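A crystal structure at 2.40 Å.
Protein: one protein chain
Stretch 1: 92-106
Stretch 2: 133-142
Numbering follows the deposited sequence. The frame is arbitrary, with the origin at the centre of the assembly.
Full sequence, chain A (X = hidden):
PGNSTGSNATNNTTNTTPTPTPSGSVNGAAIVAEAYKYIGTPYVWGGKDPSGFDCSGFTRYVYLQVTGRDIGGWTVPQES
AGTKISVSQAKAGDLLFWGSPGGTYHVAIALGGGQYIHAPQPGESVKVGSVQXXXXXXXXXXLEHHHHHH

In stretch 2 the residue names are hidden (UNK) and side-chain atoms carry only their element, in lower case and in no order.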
# COMPACT_ATOMS: atom_id res chain seq x y z
N ALA A 92 -0.36 -10.41 -5.75
CA ALA A 92 0.15 -10.13 -4.41
C ALA A 92 1.42 -9.29 -4.49
O ALA A 92 2.38 -9.65 -5.17
CB ALA A 92 0.41 -11.43 -3.67
N GLY A 93 1.41 -8.16 -3.78
CA GLY A 93 2.53 -7.24 -3.76
C GLY A 93 2.30 -5.96 -4.54
O GLY A 93 2.95 -4.94 -4.24
N ASP A 94 1.40 -5.96 -5.52
CA ASP A 94 1.14 -4.76 -6.30
C ASP A 94 0.53 -3.67 -5.41
O ASP A 94 0.04 -3.93 -4.31
CB ASP A 94 0.20 -5.06 -7.47
CG ASP A 94 0.83 -5.95 -8.52
OD1 ASP A 94 0.11 -6.76 -9.14
OD2 ASP A 94 2.06 -5.84 -8.72
N LEU A 95 0.57 -2.44 -5.91
CA LEU A 95 0.01 -1.31 -5.18
C LEU A 95 -1.39 -1.03 -5.69
O LEU A 95 -1.68 -1.21 -6.87
CB LEU A 95 0.90 -0.07 -5.34
CG LEU A 95 2.25 -0.10 -4.60
CD1 LEU A 95 3.12 1.08 -5.00
CD2 LEU A 95 2.03 -0.11 -3.10
N LEU A 96 -2.28 -0.61 -4.79
CA LEU A 96 -3.66 -0.28 -5.12
C LEU A 96 -3.92 1.17 -4.73
O LEU A 96 -3.55 1.59 -3.63
CB LEU A 96 -4.64 -1.20 -4.39
CG LEU A 96 -4.40 -2.71 -4.53
CD1 LEU A 96 -5.31 -3.47 -3.58
CD2 LEU A 96 -4.63 -3.15 -5.96
N PHE A 97 -4.57 1.91 -5.62
CA PHE A 97 -4.70 3.36 -5.48
C PHE A 97 -6.17 3.77 -5.56
O PHE A 97 -6.90 3.33 -6.46
CB PHE A 97 -3.89 4.09 -6.56
CG PHE A 97 -2.41 4.00 -6.36
CD1 PHE A 97 -1.69 2.96 -6.91
CD2 PHE A 97 -1.74 4.95 -5.60
CE1 PHE A 97 -0.32 2.87 -6.73
CE2 PHE A 97 -0.38 4.86 -5.41
CZ PHE A 97 0.33 3.82 -5.97
N TRP A 98 -6.58 4.59 -4.60
CA TRP A 98 -7.87 5.25 -4.60
C TRP A 98 -7.73 6.65 -5.17
O TRP A 98 -6.78 7.37 -4.84
CB TRP A 98 -8.45 5.35 -3.19
CG TRP A 98 -9.02 4.09 -2.63
CD1 TRP A 98 -10.34 3.84 -2.37
CD2 TRP A 98 -8.30 2.91 -2.23
NE1 TRP A 98 -10.48 2.58 -1.84
CE2 TRP A 98 -9.25 1.99 -1.74
CE3 TRP A 98 -6.96 2.55 -2.25
CZ2 TRP A 98 -8.89 0.73 -1.28
CZ3 TRP A 98 -6.60 1.30 -1.79
CH2 TRP A 98 -7.57 0.40 -1.31
N GLY A 99 -8.68 7.06 -5.99
CA GLY A 99 -8.64 8.35 -6.64
C GLY A 99 -8.18 8.25 -8.07
O GLY A 99 -7.82 7.18 -8.58
N SER A 100 -8.17 9.38 -8.73
CA SER A 100 -7.76 9.37 -10.12
C SER A 100 -6.26 9.63 -10.24
O SER A 100 -5.66 10.26 -9.37
CB SER A 100 -8.53 10.43 -10.91
OG SER A 100 -8.36 11.71 -10.33
N PRO A 101 -5.63 9.12 -11.32
CA PRO A 101 -4.20 9.38 -11.52
C PRO A 101 -3.86 10.86 -11.46
O PRO A 101 -4.46 11.67 -12.17
CB PRO A 101 -3.92 8.78 -12.91
CG PRO A 101 -5.28 8.54 -13.52
CD PRO A 101 -6.20 8.28 -12.38
N GLY A 102 -2.92 11.21 -10.60
CA GLY A 102 -2.61 12.58 -10.28
C GLY A 102 -3.27 13.09 -9.02
O GLY A 102 -2.78 14.07 -8.43
N GLY A 103 -4.35 12.45 -8.58
CA GLY A 103 -5.06 12.88 -7.40
C GLY A 103 -5.41 11.73 -6.48
O GLY A 103 -6.45 11.77 -5.80
N THR A 104 -4.57 10.70 -6.46
CA THR A 104 -4.80 9.59 -5.54
C THR A 104 -4.72 10.08 -4.10
O THR A 104 -3.88 10.91 -3.76
CB THR A 104 -3.79 8.47 -5.77
OG1 THR A 104 -2.46 9.01 -5.71
CG2 THR A 104 -4.02 7.81 -7.12
N TYR A 105 -5.62 9.57 -3.27
CA TYR A 105 -5.68 9.95 -1.87
C TYR A 105 -5.44 8.78 -0.93
O TYR A 105 -5.41 8.98 0.29
CB TYR A 105 -7.04 10.60 -1.55
CG TYR A 105 -8.25 9.74 -1.87
CD1 TYR A 105 -8.74 8.83 -0.94
CD2 TYR A 105 -8.90 9.85 -3.09
CE1 TYR A 105 -9.84 8.04 -1.22
CE2 TYR A 105 -10.01 9.06 -3.38
CZ TYR A 105 -10.47 8.16 -2.44
OH TYR A 105 -11.57 7.37 -2.72
N HIS A 106 -5.25 7.57 -1.45
CA HIS A 106 -5.06 6.41 -0.61
C HIS A 106 -4.36 5.33 -1.41
O HIS A 106 -4.54 5.22 -2.63
CB HIS A 106 -6.39 5.88 -0.06
CG HIS A 106 -6.24 4.93 1.08
ND1 HIS A 106 -5.98 5.35 2.37
CD2 HIS A 106 -6.29 3.58 1.14
CE1 HIS A 106 -5.89 4.31 3.17
NE2 HIS A 106 -6.07 3.21 2.45
N UNK A 133 -15.28 -4.09 0.90
CA UNK A 133 -15.51 -3.01 1.85
C UNK A 133 -15.31 -1.65 1.19
O UNK A 133 -16.24 -0.84 1.11
c UNK A 133 -14.69 -4.46 3.81
c UNK A 133 -13.63 -6.94 6.24
c UNK A 133 -12.63 -4.42 5.41
c UNK A 133 -13.79 -4.94 4.82
c UNK A 133 -15.65 -5.42 3.67
c UNK A 133 -12.50 -6.40 6.79
c UNK A 133 -14.58 -3.16 3.06
c UNK A 133 -12.00 -5.16 6.39
n UNK A 133 -15.40 -6.47 4.53
c UNK A 133 -14.27 -6.19 5.25
N UNK A 134 -14.09 -1.39 0.70
CA UNK A 134 -13.75 -0.14 0.03
C UNK A 134 -12.90 -0.49 -1.18
O UNK A 134 -11.79 -1.01 -1.04
c UNK A 134 -13.74 0.77 3.37
c UNK A 134 -14.53 1.22 4.42
c UNK A 134 -13.86 1.31 2.11
c UNK A 134 -15.46 2.22 4.20
c UNK A 134 -13.02 0.82 0.97
c UNK A 134 -15.60 2.76 2.94
c UNK A 134 -14.80 2.31 1.90
N UNK A 135 -13.43 -0.21 -2.38
CA UNK A 135 -12.80 -0.65 -3.62
C UNK A 135 -11.78 0.37 -4.09
O UNK A 135 -12.11 1.56 -4.19
c UNK A 135 -13.85 -0.87 -4.70
N UNK A 136 -10.56 -0.04 -4.42
CA UNK A 136 -9.60 0.90 -4.99
C UNK A 136 -9.95 1.22 -6.43
O UNK A 136 -10.71 0.50 -7.09
c UNK A 136 -8.27 0.15 -4.89
c UNK A 136 -10.00 -1.40 -4.29
c UNK A 136 -8.65 -1.29 -4.94
N UNK A 137 -9.39 2.32 -6.92
CA UNK A 137 -9.70 2.79 -8.26
C UNK A 137 -8.81 2.16 -9.33
O UNK A 137 -9.31 1.78 -10.39
o UNK A 137 -10.42 5.74 -6.59
o UNK A 137 -11.92 4.76 -7.85
c UNK A 137 -9.62 4.32 -8.32
c UNK A 137 -10.73 4.99 -7.53
N UNK A 138 -7.51 2.03 -9.09
CA UNK A 138 -6.67 1.28 -10.04
C UNK A 138 -5.54 0.61 -9.28
O UNK A 138 -5.48 0.66 -8.05
c UNK A 138 -5.90 4.59 -10.46
c UNK A 138 -5.12 5.65 -10.05
c UNK A 138 -6.16 2.19 -11.17
c UNK A 138 -3.17 4.28 -10.14
c UNK A 138 -3.76 5.50 -9.89
c UNK A 138 -3.95 3.21 -10.56
c UNK A 138 -5.32 3.35 -10.71
N UNK A 139 -4.63 -0.04 -10.01
CA UNK A 139 -3.52 -0.74 -9.39
C UNK A 139 -2.25 -0.45 -10.19
O UNK A 139 -2.28 0.12 -11.28
c UNK A 139 -3.78 -2.25 -9.30
N UNK A 140 -1.12 -0.87 -9.62
CA UNK A 140 0.20 -0.63 -10.18
C UNK A 140 1.04 -1.87 -9.95
O UNK A 140 1.21 -2.30 -8.80
c UNK A 140 0.87 0.61 -9.56
c UNK A 140 0.19 1.89 -10.03
c UNK A 140 2.34 0.64 -9.92
N UNK A 141 1.53 -2.47 -11.03
CA UNK A 141 2.44 -3.60 -10.96
C UNK A 141 3.85 -3.11 -10.71
O UNK A 141 4.27 -2.06 -11.22
o UNK A 141 1.09 -4.90 -12.52
c UNK A 141 2.39 -4.41 -12.25
N UNK A 142 4.60 -3.87 -9.92
CA UNK A 142 5.94 -3.50 -9.50
C UNK A 142 6.96 -4.54 -9.93
O UNK A 142 6.99 -5.65 -9.41
c UNK A 142 5.97 -3.32 -7.98
c UNK A 142 6.33 -0.46 -6.56
c UNK A 142 4.77 -2.57 -7.42
s UNK A 142 4.90 -0.78 -7.60

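Position 133 carries one carbon followed by fused five- and six-membered rings holding eight carbons and one nitrogen. This is the indole of Trp-133; it makes no contact with stretch 1.

At position 134 one carbon leads to a ring of six carbons with no hetero atom: Phe-134. Its CB points toward stretch 1, 4.2 Å from Trp-98 NE1, but the ring leads away, and the backbone O lies 3.4 Å from Trp-98 CZ2, at the indole edge.

Position 135 has a single carbon, which makes it Ala-135. Its O is 3.0 Å from Trp-98 NE1, yet the angle is too poor for a hydrogen bond.

Position 136 has three carbons closing a ring onto the backbone N, the signature of Pro-136. Its CB sits 3.5 Å from the centroid of the Trp-98 six-membered ring and 4° off the normal, a CH-pi contact over the face; the same CB is 3.9 Å from Leu-96 CB.

Position 137 shows two carbons, the second bearing two oxygens: a short carboxylate, Asp-137. Its N donates to Phe-97 O at 2.7 Å. The 2.3 Å between its OD2 and Gly-99 N is too short to be trusted.

Position 138 again has one carbon and a six-carbon ring, hence Phe-138. Phe-97 CB lies over its face, 3.8 Å from the centroid, whereas Gly-99 O approaches the ring edge, 3.4 Å from Phe-138 CE1. The two phenylalanine rings are near parallel (18°) but slid apart.

A lone carbon at position 139 gives Ala-139, with CB 3.6 Å from Leu-96 CD2.

Position 140 has one carbon carrying two others. This beta-branched, all-carbon group is Val-140, whose CG2 meets Phe-97 CE1 at 3.5 Å.

One carbon and one oxygen at position 141 indicate Ser-141; its CA is 3.2 Å from Asp-94 OD2.

Position 142 is an unbranched chain of two carbons, sulfur and carbon: Met-142. SD reaches Leu-95 CD1 at 3.7 Å, and N makes a weak 3.4 Å hydrogen bond to Asp-94 OD2.

The contact is an antiparallel strand pairing. Leu-95 N to Val-140 O (3.0 Å) and Val-140 N to Leu-95 O (2.8 Å) form one reciprocal pair; Phe-97 N to Phe-138 O (2.9 Å) and Phe-138 N to Phe-97 O (3.0 Å) form the next. Between them, Leu-96 and Ala-139 face each other without such bonds, their CA atoms 4.3 Å apart. Alternation places Leu-95, Phe-97, Phe-138 and Val-140 on one face, Leu-96 and Ala-139 on the other. In total 780 Å² is buried.

Stretch 2 133-142: WFAPDFAVSM
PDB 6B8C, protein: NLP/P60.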